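Local coordinates for sensor protein (Pseudomonas syringae pv. tomato, PDB 2R8R) that probably serves as the sensor histidine kinase KdpD of a two-component system, using ATP to phosphorylate a histidine, and is represented here by its N-terminal P-loop-type domain, at residues G12-V17 / T195-L200; Q25-Q30 / N55-Q60; R36-V41 / D78-A83; G100-K105 / I110-A115; V124-L129 / M205-A210. All coordinates share one frame; numbering follows the deposited sequence.

Contact 1 (G12-V17 / T195-L200); sequences GAAPGV and TNLTAL. With SO4 (sulfate ion), chain C.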
# COMPACT_ATOMS: atom_id res chain seq x y z
N GLY A 12 4.79 -4.83 4.65
CA GLY A 12 4.12 -5.59 5.70
C GLY A 12 3.81 -7.01 5.24
O GLY A 12 3.81 -7.27 4.04
N ALA A 13 3.53 -7.91 6.20
CA ALA A 13 3.18 -9.32 5.94
C ALA A 13 1.72 -9.51 5.46
O ALA A 13 1.41 -10.48 4.76
CB ALA A 13 3.40 -10.15 7.21
N ALA A 14 0.83 -8.59 5.84
CA ALA A 14 -0.59 -8.76 5.65
C ALA A 14 -1.30 -7.46 5.94
O ALA A 14 -0.72 -6.55 6.55
CB ALA A 14 -1.17 -9.90 6.63
N PRO A 15 -2.58 -7.38 5.52
CA PRO A 15 -3.49 -6.35 5.94
C PRO A 15 -3.62 -6.33 7.48
O PRO A 15 -3.73 -7.39 8.12
CB PRO A 15 -4.82 -6.79 5.28
CG PRO A 15 -4.43 -7.55 4.12
CD PRO A 15 -3.21 -8.29 4.55
N GLY A 16 -3.60 -5.13 8.05
CA GLY A 16 -3.82 -4.94 9.46
C GLY A 16 -2.58 -4.80 10.31
O GLY A 16 -2.70 -4.66 11.50
N VAL A 17 -1.39 -4.82 9.71
CA VAL A 17 -0.15 -4.73 10.47
C VAL A 17 0.26 -3.30 10.82
O VAL A 17 1.13 -3.10 11.67
CB VAL A 17 1.02 -5.52 9.80
CG1 VAL A 17 0.67 -7.01 9.75
CG2 VAL A 17 1.41 -4.91 8.39
N THR A 195 -0.78 -20.17 11.01
CA THR A 195 0.22 -20.79 10.15
C THR A 195 0.55 -19.91 8.96
O THR A 195 1.72 -19.70 8.67
CB THR A 195 -0.24 -22.20 9.66
OG1 THR A 195 -0.04 -23.16 10.71
CG2 THR A 195 0.57 -22.64 8.45
N ASN A 196 -0.46 -19.44 8.23
CA ASN A 196 -0.23 -18.62 7.04
C ASN A 196 0.41 -17.25 7.34
O ASN A 196 1.33 -16.82 6.65
CB ASN A 196 -1.56 -18.40 6.30
CG ASN A 196 -2.07 -19.66 5.61
OD1 ASN A 196 -1.35 -20.63 5.46
ND2 ASN A 196 -3.35 -19.63 5.18
N LEU A 197 -0.07 -16.60 8.40
CA LEU A 197 0.45 -15.29 8.78
C LEU A 197 1.89 -15.37 9.30
O LEU A 197 2.67 -14.45 9.11
CB LEU A 197 -0.50 -14.61 9.80
CG LEU A 197 -1.89 -14.21 9.27
CD1 LEU A 197 -2.86 -13.82 10.44
CD2 LEU A 197 -1.80 -13.09 8.19
N THR A 198 2.25 -16.47 9.94
CA THR A 198 3.62 -16.74 10.36
C THR A 198 4.53 -16.88 9.15
O THR A 198 5.64 -16.31 9.11
CB THR A 198 3.69 -18.04 11.21
OG1 THR A 198 3.02 -17.82 12.45
CG2 THR A 198 5.14 -18.47 11.47
N ALA A 199 4.05 -17.63 8.16
CA ALA A 199 4.75 -17.84 6.91
C ALA A 199 4.98 -16.51 6.18
O ALA A 199 6.06 -16.23 5.74
CB ALA A 199 3.95 -18.84 6.01
N LEU A 200 3.95 -15.68 6.08
CA LEU A 200 4.04 -14.38 5.40
C LEU A 200 4.93 -13.37 6.13
O LEU A 200 5.64 -12.59 5.50
CB LEU A 200 2.64 -13.79 5.21
CG LEU A 200 1.78 -14.53 4.20
CD1 LEU A 200 0.28 -14.27 4.49
CD2 LEU A 200 2.17 -14.13 2.78
S SO4 C . -2.41 -1.89 7.22
O1 SO4 C . -3.29 -2.67 6.39
O2 SO4 C . -2.89 -1.66 8.54
O3 SO4 C . -1.18 -2.69 7.15
O4 SO4 C . -2.35 -0.53 6.67
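Apolar contacts join Ala-13 and Ala-14, at the start of the loop that follows strand 7-12, to two leucines one turn apart on helix 194-209. The methyl group of Ala-14 meets a single branch of Leu-197, CB to CD2 at 3.6 Å. With CG of Leu-197 anti to its carbonyl carbon (chi1 -67°), this branch is carried forward to the loop although the side chain does not start out in that direction. Ala-13 lies against the backbone end of Leu-200: Ala-13 CB is 3.7 Å from Leu-200 O, and Ala-13 O comes within 3.6 Å of Leu-200 CB. No hydrogen bond crosses between the two segments.

Polar interactions lie farther along the loop. Ala-14 to Val-17 form a type II beta turn, and Gly-16 N donates a nearly straight bond to sulfate O1, 3.0 Å long with an angle of 173° at the hydrogen. Gly-18 N, Thr-20 N and Lys-19 NZ also bind the ion; this anion-holding loop is consistent with a Walker A P-loop, in which sulfate often occupies a phosphate position.

The leucines thus back the alanines at the beginning of the anion-binding loop. Helix 166-174 completes the apolar surroundings through Leu-169, which touches Ala-14 and Leu-197, while Val-136 of helix 133-140 packs on Leu-200.

Contact 2 (Q25-Q30 / N55-Q60); sequences QAAHAQ and NGLPQQ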
# COMPACT_ATOMS: atom_id res chain seq x y z
N GLN A 25 2.08 8.74 9.85
CA GLN A 25 2.96 9.32 10.88
C GLN A 25 4.28 9.81 10.30
O GLN A 25 4.78 10.85 10.70
CB GLN A 25 3.27 8.33 12.01
CG GLN A 25 2.12 8.01 12.97
CD GLN A 25 1.73 9.20 13.87
OE1 GLN A 25 2.17 10.34 13.66
NE2 GLN A 25 0.91 8.93 14.87
N ALA A 26 4.85 9.08 9.35
CA ALA A 26 6.07 9.53 8.69
C ALA A 26 5.78 10.83 7.95
O ALA A 26 6.59 11.75 7.93
CB ALA A 26 6.61 8.47 7.75
N ALA A 27 4.61 10.89 7.35
CA ALA A 27 4.19 12.03 6.53
C ALA A 27 3.96 13.31 7.37
O ALA A 27 4.26 14.41 6.94
CB ALA A 27 2.94 11.66 5.77
N HIS A 28 3.45 13.14 8.58
CA HIS A 28 3.28 14.22 9.55
C HIS A 28 4.61 14.77 10.03
O HIS A 28 4.75 15.99 10.19
CB HIS A 28 2.40 13.75 10.73
CG HIS A 28 0.93 13.92 10.47
ND1 HIS A 28 0.31 15.15 10.54
CD2 HIS A 28 -0.02 13.04 10.10
CE1 HIS A 28 -0.97 15.01 10.23
NE2 HIS A 28 -1.20 13.74 9.97
N ALA A 29 5.59 13.90 10.25
CA ALA A 29 6.92 14.39 10.60
C ALA A 29 7.42 15.28 9.48
O ALA A 29 7.87 16.37 9.73
CB ALA A 29 7.93 13.25 10.92
N GLN A 30 7.30 14.84 8.24
CA GLN A 30 7.68 15.68 7.11
C GLN A 30 6.89 16.99 7.03
O GLN A 30 7.47 18.05 6.75
CB GLN A 30 7.51 14.91 5.80
CG GLN A 30 8.40 13.67 5.64
CD GLN A 30 9.91 13.95 5.79
OE1 GLN A 30 10.53 13.43 6.70
NE2 GLN A 30 10.48 14.74 4.89
N ASN A 55 -6.80 13.46 7.94
CA ASN A 55 -7.49 14.75 7.92
C ASN A 55 -6.61 15.92 8.31
O ASN A 55 -6.99 17.06 8.08
CB ASN A 55 -8.77 14.70 8.78
CG ASN A 55 -9.93 13.93 8.08
OD1 ASN A 55 -10.82 13.39 8.76
ND2 ASN A 55 -9.91 13.87 6.70
N GLY A 56 -5.43 15.66 8.86
CA GLY A 56 -4.42 16.70 9.05
C GLY A 56 -3.45 16.95 7.89
O GLY A 56 -2.53 17.76 8.02
N LEU A 57 -3.62 16.23 6.78
CA LEU A 57 -2.73 16.30 5.65
C LEU A 57 -3.49 16.83 4.44
O LEU A 57 -4.68 16.52 4.28
CB LEU A 57 -2.17 14.91 5.32
CG LEU A 57 -1.25 14.25 6.34
CD1 LEU A 57 -1.08 12.75 6.04
CD2 LEU A 57 0.09 14.96 6.41
N PRO A 58 -2.83 17.64 3.58
CA PRO A 58 -3.47 18.00 2.34
C PRO A 58 -3.82 16.74 1.53
O PRO A 58 -3.06 15.74 1.56
CB PRO A 58 -2.40 18.83 1.63
CG PRO A 58 -1.55 19.35 2.75
CD PRO A 58 -1.48 18.23 3.69
N GLN A 59 -4.95 16.80 0.82
CA GLN A 59 -5.47 15.65 0.10
C GLN A 59 -5.86 16.01 -1.31
O GLN A 59 -6.49 17.06 -1.54
CB GLN A 59 -6.67 15.11 0.85
CG GLN A 59 -6.31 14.47 2.19
CD GLN A 59 -7.53 14.28 3.04
OE1 GLN A 59 -8.53 13.80 2.55
NE2 GLN A 59 -7.45 14.64 4.29
N GLN A 60 -5.48 15.16 -2.27
CA GLN A 60 -5.83 15.37 -3.67
C GLN A 60 -7.09 14.59 -4.02
O GLN A 60 -7.07 13.38 -3.98
CB GLN A 60 -4.68 14.94 -4.55
CG GLN A 60 -4.87 15.18 -6.04
CD GLN A 60 -4.79 16.65 -6.41
OE1 GLN A 60 -3.79 17.33 -6.14
NE2 GLN A 60 -5.87 17.16 -7.05
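The helix that follows the probable P-loop, 19-32, is covered here by the loop leading from helix 48-54 to strand 63-67, with Leu-57 inserted against Ala-27 and His-28. Leu-57 CD2 sits over the centre of the imidazole face, 3.9 Å from the ring centroid and only 8° from the ring normal, a well-centred CH-pi contact. CG of the same leucine approaches the ring nearer its rim, 3.7 Å from His-28 NE2. The other branch continues past the ring to the helix surface, where Leu-57 CD1 reaches Ala-27 CB at 4.2 Å.

In the parallel alpha/beta fold, the loop runs beside edge strand 37-39, its Pro-58 and Gln-60 backbone-bonded to Ala-39, and Leu-57 turns in toward helix 19-32, touching Leu-89 of strand 87-90 as Ala-27 does. Leu-57 and Ala-27 are buried, whereas Gly-56 remains at the exposed margin and brings its carbonyl O to 3.9 Å from His-28 CE1, without a hydrogen bond.

The polar end of the histidine is held separately, since His-28 NE2 is hydrogen-bonded to the carbonyl O of Leu-53, near the end of helix 48-54. This bond helps fix the ring's orientation beneath the leucine. Within the loop, Gln-59 folds back so that its NE2 makes a weak 3.3 Å hydrogen bond to Leu-57 O.

Contact 3 (R36-V41 / D78-A83); sequences RVMAGV and DALLKA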
# COMPACT_ATOMS: atom_id res chain seq x y z
N ARG A 36 6.04 20.10 1.60
CA ARG A 36 4.77 20.15 0.94
C ARG A 36 4.31 18.72 0.64
O ARG A 36 4.65 18.12 -0.38
CB ARG A 36 4.85 21.01 -0.35
CG ARG A 36 5.08 22.53 -0.09
CD ARG A 36 5.31 23.30 -1.41
NE ARG A 36 6.58 22.91 -2.04
CZ ARG A 36 6.72 22.17 -3.14
NH1 ARG A 36 5.68 21.75 -3.83
NH2 ARG A 36 7.95 21.88 -3.58
N VAL A 37 3.52 18.19 1.56
CA VAL A 37 3.00 16.84 1.51
C VAL A 37 1.59 16.81 0.92
O VAL A 37 0.79 17.68 1.22
CB VAL A 37 2.97 16.20 2.93
CG1 VAL A 37 2.44 14.74 2.88
CG2 VAL A 37 4.35 16.28 3.57
N MSE A 38 1.32 15.83 0.07
CA MSE A 38 0.02 15.61 -0.50
C MSE A 38 -0.34 14.11 -0.45
O MSE A 38 0.46 13.24 -0.79
CB MSE A 38 -0.00 16.08 -1.93
CG MSE A 38 -1.36 15.99 -2.58
SE MSE A 38 -2.59 17.38 -1.96
CE MSE A 38 -1.81 18.75 -3.10
N ALA A 39 -1.54 13.82 0.02
CA ALA A 39 -2.10 12.49 -0.04
C ALA A 39 -2.69 12.31 -1.44
O ALA A 39 -3.57 13.07 -1.85
CB ALA A 39 -3.17 12.31 1.05
N GLY A 40 -2.15 11.33 -2.17
CA GLY A 40 -2.64 10.99 -3.52
C GLY A 40 -3.73 9.94 -3.45
O GLY A 40 -4.84 10.13 -3.97
N VAL A 41 -3.41 8.82 -2.81
CA VAL A 41 -4.41 7.83 -2.45
C VAL A 41 -4.05 7.20 -1.12
O VAL A 41 -2.96 6.69 -0.96
CB VAL A 41 -4.65 6.76 -3.58
CG1 VAL A 41 -3.35 6.20 -4.14
CG2 VAL A 41 -5.66 5.67 -3.10
N ASP A 78 -2.65 13.25 -12.97
CA ASP A 78 -2.55 14.48 -13.74
C ASP A 78 -2.57 15.70 -12.85
O ASP A 78 -1.79 16.56 -13.03
CB ASP A 78 -3.72 14.59 -14.73
CG ASP A 78 -3.57 13.68 -15.93
OD1 ASP A 78 -2.82 12.69 -15.81
OD2 ASP A 78 -4.21 13.94 -16.98
N ALA A 79 -3.46 15.76 -11.88
CA ALA A 79 -3.48 16.89 -10.95
C ALA A 79 -2.23 16.92 -10.07
O ALA A 79 -1.75 18.01 -9.76
CB ALA A 79 -4.75 16.88 -10.10
N LEU A 80 -1.72 15.74 -9.67
CA LEU A 80 -0.54 15.68 -8.81
C LEU A 80 0.69 16.18 -9.57
O LEU A 80 1.54 16.85 -8.99
CB LEU A 80 -0.31 14.25 -8.25
CG LEU A 80 -1.35 13.72 -7.24
CD1 LEU A 80 -1.25 12.20 -7.09
CD2 LEU A 80 -1.31 14.45 -5.91
N LEU A 81 0.79 15.86 -10.85
CA LEU A 81 1.94 16.26 -11.65
C LEU A 81 1.89 17.76 -11.86
O LEU A 81 2.93 18.42 -11.87
CB LEU A 81 1.99 15.53 -12.99
CG LEU A 81 2.38 14.06 -12.92
CD1 LEU A 81 1.97 13.33 -14.21
CD2 LEU A 81 3.90 13.87 -12.66
N LYS A 82 0.68 18.29 -12.01
CA LYS A 82 0.51 19.72 -12.20
C LYS A 82 0.84 20.53 -10.94
O LYS A 82 1.56 21.53 -11.01
CB LYS A 82 -0.90 20.04 -12.70
CG LYS A 82 -1.06 19.85 -14.22
CD LYS A 82 -2.40 20.48 -14.76
CE LYS A 82 -2.85 19.89 -16.16
NZ LYS A 82 -3.65 18.60 -16.04
N ALA A 83 0.32 20.09 -9.79
CA ALA A 83 0.57 20.77 -8.52
C ALA A 83 2.02 20.62 -8.05
O ALA A 83 2.53 21.44 -7.28
CB ALA A 83 -0.38 20.24 -7.49
O HOH W 1 2.99 22.01 -4.11
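Apolar contacts centre on Leu-80, whose two methyl branches are divided between Met-38, a selenomethionine, and Gly-40. Leu-80 CD2 lies 3.7 Å from Met-38 CG, so it is the middle of the long side chain that does the touching, and not the selenium. Placing CG anti to the backbone N (chi1 -176°) carries the Met-38 chain toward helix 77-83; bends at the next two torsions swing SE aside and turn CE toward Ala-83, whose CB it approaches to 4.9 Å. Met-38 and Leu-80 run at a slant to one another. The other branch, Leu-80 CD1, rests on the backbone of Gly-40, 4.0 Å from its CA, where the absence of a side chain lets the leucine come close to the chain as it turns a corner after strand 37-39.

Polar contact is indirect and lies at the C-terminal end of the helix. A water at the edge of the Arg-36 guanidinium, in its plane, accepts a hydrogen bond from NH1 at 2.7 Å and donates a longer one of 3.3 Å to Ala-83 O. Arg-36 NH1 thus reaches two successive carbonyls, Ala-83 O through water and Ala-84 O directly.

Leu-113 of helix 106-115 and Val-88 of strand 87-90 also touch Leu-80. Helix 77-83 lies on the path from edge strand 37-39 to its parallel neighbour 87-90, the helix of a beta-alpha-beta crossover, with further elements inserted before it.

Contact 4 (G100-K105 / I110-A115); sequences GSRHTK and IQELLA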
# COMPACT_ATOMS: atom_id res chain seq x y z
N GLY A 100 -9.39 2.51 -18.22
CA GLY A 100 -9.32 3.86 -18.78
C GLY A 100 -8.19 4.70 -18.22
O GLY A 100 -8.04 5.87 -18.59
N SER A 101 -7.39 4.12 -17.32
CA SER A 101 -6.28 4.83 -16.72
C SER A 101 -5.15 4.83 -17.72
O SER A 101 -4.99 3.88 -18.48
CB SER A 101 -5.85 4.14 -15.43
OG SER A 101 -6.86 4.26 -14.44
N ARG A 102 -4.36 5.89 -17.72
CA ARG A 102 -3.20 5.99 -18.59
C ARG A 102 -2.26 4.81 -18.46
O ARG A 102 -1.75 4.35 -19.46
CB ARG A 102 -2.47 7.28 -18.28
CG ARG A 102 -1.33 7.59 -19.17
CD ARG A 102 -0.65 8.85 -18.62
NE ARG A 102 0.42 9.26 -19.50
CZ ARG A 102 0.28 10.08 -20.55
NH1 ARG A 102 1.34 10.39 -21.28
NH2 ARG A 102 -0.91 10.59 -20.89
N HIS A 103 -2.02 4.35 -17.23
CA HIS A 103 -1.19 3.20 -16.95
C HIS A 103 -2.01 2.02 -16.44
O HIS A 103 -3.06 2.19 -15.80
CB HIS A 103 -0.17 3.53 -15.87
CG HIS A 103 0.66 4.74 -16.17
ND1 HIS A 103 0.82 5.77 -15.27
CD2 HIS A 103 1.31 5.11 -17.30
CE1 HIS A 103 1.60 6.68 -15.81
NE2 HIS A 103 1.89 6.32 -17.05
N THR A 104 -1.51 0.84 -16.73
CA THR A 104 -2.05 -0.42 -16.22
C THR A 104 -1.98 -0.51 -14.69
O THR A 104 -2.94 -0.91 -14.03
CB THR A 104 -1.29 -1.60 -16.88
OG1 THR A 104 -1.50 -1.53 -18.30
CG2 THR A 104 -1.80 -2.98 -16.36
N LYS A 105 -0.83 -0.10 -14.15
CA LYS A 105 -0.48 -0.34 -12.77
C LYS A 105 -0.20 0.96 -12.05
O LYS A 105 0.36 1.90 -12.61
CB LYS A 105 0.78 -1.22 -12.70
CG LYS A 105 0.65 -2.64 -13.22
CD LYS A 105 -0.36 -3.56 -12.52
CE LYS A 105 0.09 -3.99 -11.12
NZ LYS A 105 -0.68 -5.12 -10.43
N ILE A 110 3.43 5.91 -9.89
CA ILE A 110 4.50 6.24 -8.98
C ILE A 110 5.81 6.53 -9.69
O ILE A 110 6.48 7.50 -9.38
CB ILE A 110 4.68 5.11 -7.90
CG1 ILE A 110 3.51 5.16 -6.92
CG2 ILE A 110 6.01 5.26 -7.23
CD1 ILE A 110 3.32 3.94 -6.03
N GLN A 111 6.19 5.71 -10.66
CA GLN A 111 7.44 5.96 -11.35
C GLN A 111 7.38 7.32 -12.03
O GLN A 111 8.35 8.02 -12.03
CB GLN A 111 7.80 4.85 -12.39
CG GLN A 111 8.07 3.43 -11.89
CD GLN A 111 9.18 3.33 -10.87
OE1 GLN A 111 10.25 3.92 -11.05
NE2 GLN A 111 8.95 2.57 -9.80
N GLU A 112 6.22 7.68 -12.58
CA GLU A 112 6.03 8.97 -13.25
C GLU A 112 6.17 10.17 -12.32
O GLU A 112 6.74 11.19 -12.70
CB GLU A 112 4.66 9.07 -13.95
CG GLU A 112 4.63 10.19 -14.96
CD GLU A 112 3.37 10.31 -15.77
OE1 GLU A 112 2.33 9.75 -15.37
OE2 GLU A 112 3.43 11.00 -16.83
N LEU A 113 5.62 10.06 -11.12
CA LEU A 113 5.78 11.09 -10.08
C LEU A 113 7.25 11.21 -9.74
O LEU A 113 7.75 12.29 -9.62
CB LEU A 113 5.00 10.72 -8.80
CG LEU A 113 3.47 10.67 -8.92
CD1 LEU A 113 2.91 9.91 -7.75
CD2 LEU A 113 2.93 12.12 -9.05
N LEU A 114 7.91 10.08 -9.56
CA LEU A 114 9.32 10.03 -9.19
C LEU A 114 10.24 10.64 -10.27
O LEU A 114 11.20 11.33 -9.93
CB LEU A 114 9.73 8.59 -8.89
CG LEU A 114 9.18 7.88 -7.64
CD1 LEU A 114 9.58 6.35 -7.72
CD2 LEU A 114 9.72 8.53 -6.44
N ALA A 115 9.90 10.42 -11.55
CA ALA A 115 10.64 11.02 -12.68
C ALA A 115 10.44 12.54 -12.74
O ALA A 115 11.31 13.24 -13.24
CB ALA A 115 10.26 10.36 -14.03
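Arg-102 and His-103 approach Glu-112 from the loop that precedes helix 106-115. Arg-102 comes first, its side chain extended as far as NE at the surface, with CG anti to the backbone N (chi1 -175°). Arg-102 NE remains 4.4 Å from Glu-112 OE2, so the two charges probably attract, but the distance is beyond a salt bridge and no N-H points at that oxygen, which lies well out of the guanidinium plane.

His-103 makes the closer approach. Glu-112 OE1 comes in at the edge of the ring, near its plane, 3.2 Å from His-103 CE1 and farther from NE2 at 3.8 Å; the contact is with a ring carbon and is not a hydrogen bond. Ring and carboxylate planes are turned 66° apart. Arg-102 CG covers part of one face of the imidazole, 4.0 Å above the plane and toward the rim. The stronger polar tie of the histidine is elsewhere: ND1 is hydrogen-bonded to Asp-109 OD1, which helps hold the ring in position.

Lys-105 closes the segment at the N-cap position, its backbone N bonded to Gln-108 OE1. This is the N3-to-N-cap half of a capping box at the start of helix 106-115.

Contact 5 (V124-L129 / M205-A210); sequences VNVQHL and MQTAAA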
# COMPACT_ATOMS: atom_id res chain seq x y z
N VAL A 124 2.94 -1.75 0.73
CA VAL A 124 2.68 -2.97 0.04
C VAL A 124 2.76 -4.15 1.01
O VAL A 124 3.61 -4.16 1.91
CB VAL A 124 3.66 -3.16 -1.12
CG1 VAL A 124 5.09 -3.58 -0.61
CG2 VAL A 124 3.09 -4.15 -2.18
N ASN A 125 1.88 -5.14 0.80
CA ASN A 125 1.99 -6.46 1.46
C ASN A 125 2.89 -7.40 0.67
O ASN A 125 2.90 -7.37 -0.54
CB ASN A 125 0.63 -7.09 1.67
CG ASN A 125 -0.14 -6.42 2.74
OD1 ASN A 125 -1.33 -6.10 2.58
ND2 ASN A 125 0.54 -6.14 3.82
N VAL A 126 3.62 -8.24 1.39
CA VAL A 126 4.67 -9.05 0.77
C VAL A 126 4.16 -10.02 -0.29
O VAL A 126 4.91 -10.36 -1.21
CB VAL A 126 5.48 -9.81 1.83
CG1 VAL A 126 4.68 -10.95 2.43
CG2 VAL A 126 6.75 -10.29 1.21
N GLN A 127 2.89 -10.44 -0.18
CA GLN A 127 2.26 -11.43 -1.09
C GLN A 127 2.23 -11.03 -2.56
O GLN A 127 2.13 -11.89 -3.46
CB GLN A 127 0.81 -11.70 -0.66
CG GLN A 127 -0.06 -10.46 -0.70
CD GLN A 127 -1.43 -10.65 -0.11
OE1 GLN A 127 -2.32 -11.11 -0.84
NE2 GLN A 127 -1.65 -10.28 1.20
N HIS A 128 2.30 -9.72 -2.81
CA HIS A 128 2.20 -9.16 -4.15
C HIS A 128 3.45 -9.29 -4.97
O HIS A 128 3.40 -9.21 -6.18
CB HIS A 128 1.74 -7.70 -4.09
CG HIS A 128 0.40 -7.54 -3.45
ND1 HIS A 128 -0.78 -7.85 -4.10
CD2 HIS A 128 0.06 -7.13 -2.21
CE1 HIS A 128 -1.79 -7.62 -3.29
NE2 HIS A 128 -1.31 -7.19 -2.13
N LEU A 129 4.58 -9.52 -4.33
CA LEU A 129 5.81 -9.69 -5.08
C LEU A 129 5.74 -10.89 -6.05
O LEU A 129 5.40 -11.99 -5.63
CB LEU A 129 6.99 -9.87 -4.13
CG LEU A 129 7.34 -8.58 -3.38
CD1 LEU A 129 8.44 -8.86 -2.37
CD2 LEU A 129 7.75 -7.47 -4.38
N MSE A 205 10.09 -10.46 6.32
CA MSE A 205 11.40 -10.27 6.94
C MSE A 205 12.54 -10.68 6.02
O MSE A 205 13.52 -9.97 5.91
CB MSE A 205 11.51 -11.03 8.26
CG MSE A 205 10.90 -10.25 9.40
SE MSE A 205 10.96 -11.25 11.02
CE MSE A 205 10.13 -10.00 12.32
N GLN A 206 12.40 -11.82 5.36
CA GLN A 206 13.39 -12.27 4.39
C GLN A 206 13.49 -11.27 3.24
O GLN A 206 14.58 -10.93 2.80
CB GLN A 206 13.02 -13.64 3.86
CG GLN A 206 13.24 -14.80 4.84
CD GLN A 206 12.65 -16.12 4.31
OE1 GLN A 206 11.80 -16.12 3.39
NE2 GLN A 206 13.07 -17.24 4.90
N THR A 207 12.35 -10.78 2.75
CA THR A 207 12.33 -9.69 1.76
C THR A 207 13.09 -8.44 2.25
O THR A 207 13.92 -7.93 1.52
CB THR A 207 10.90 -9.29 1.36
OG1 THR A 207 10.22 -10.43 0.82
CG2 THR A 207 10.92 -8.12 0.28
N ALA A 208 12.80 -7.99 3.47
CA ALA A 208 13.44 -6.79 4.03
C ALA A 208 14.94 -6.95 4.23
O ALA A 208 15.70 -5.97 4.09
CB ALA A 208 12.77 -6.33 5.34
N ALA A 209 15.37 -8.17 4.58
CA ALA A 209 16.78 -8.43 4.84
C ALA A 209 17.59 -8.49 3.55
O ALA A 209 18.77 -8.07 3.53
CB ALA A 209 16.94 -9.74 5.63
N ALA A 210 16.97 -8.99 2.48
CA ALA A 210 17.58 -9.07 1.15
C ALA A 210 17.72 -7.70 0.46
O ALA A 210 18.39 -7.62 -0.58
CB ALA A 210 16.77 -10.01 0.24
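Between segments 124-129 and 205-210 the nearest CA atoms are those of Val-126 and Thr-207, 7.8 Å apart, where strand 119-125 has ended at Asn-125 and passed into a short 3-10 turn, 126-128. The contact thus lies at the C-terminal end of a central strand of the parallel alpha/beta sheet, in a P-loop NTPase-like fold, where strand 119-125 runs beside the strand leading into the probable P-loop. Backbone bonds from Gly-12 to Val-124 and Val-126 join these neighbouring chains.

Thr-207 is the residue through which segment 205-210 makes this contact, and its two branches serve different partners. The methyl CG2 meets the end of Leu-129 tip to tip, 3.7 Å from CD1. The hydroxyl lies against the valine: Thr-207 OG1 is 3.5 Å from Val-126 CG2, which stands anti to the backbone N and is the branch turned to the helix, the two side chains slanting across one another. Facing a methyl, the oxygen makes only a van der Waals contact here; its hydrogen bond goes to Met-203 O, one turn earlier in the helix. With OG1 anti to the carbonyl carbon (chi1 -58°), the oxygen can reach Met-203 O while CG2 faces Leu-129.

Val-126 is buried further by Leu-200 and Met-203 of the same helix, and Leu-11 of strand 7-12 touches Thr-207. Leu-129 CD1 also passes 4.0 Å from Thr-207 OG1.

Overall arrangement
The contacts fall into two groups about one parallel sheet, ordered 37-39, 87-90, 119-125, 7-12, 158-161. Contacts 1 and 5 share helix 194-209, have centres 11 Å apart and interleave along the chain; the two touch through neighbouring strands 7-12 and 119-125. Contacts 2 and 3 also interleave, centres 12 Å apart, and meet where the 55-60 loop runs along strand 37-39. Contact 4 follows in sequence and adjoins contact 3, centres 13 Å apart, through Leu-80 and Leu-81 against helix 106-115. Contacts 1 and 3, with centres 31 Å apart, lie on opposite sides of the chain's centre. The C-terminal helix is thereby brought back to the probable nucleotide-binding loop, while contacts 2 and 3 lie at the edge strand 37-39.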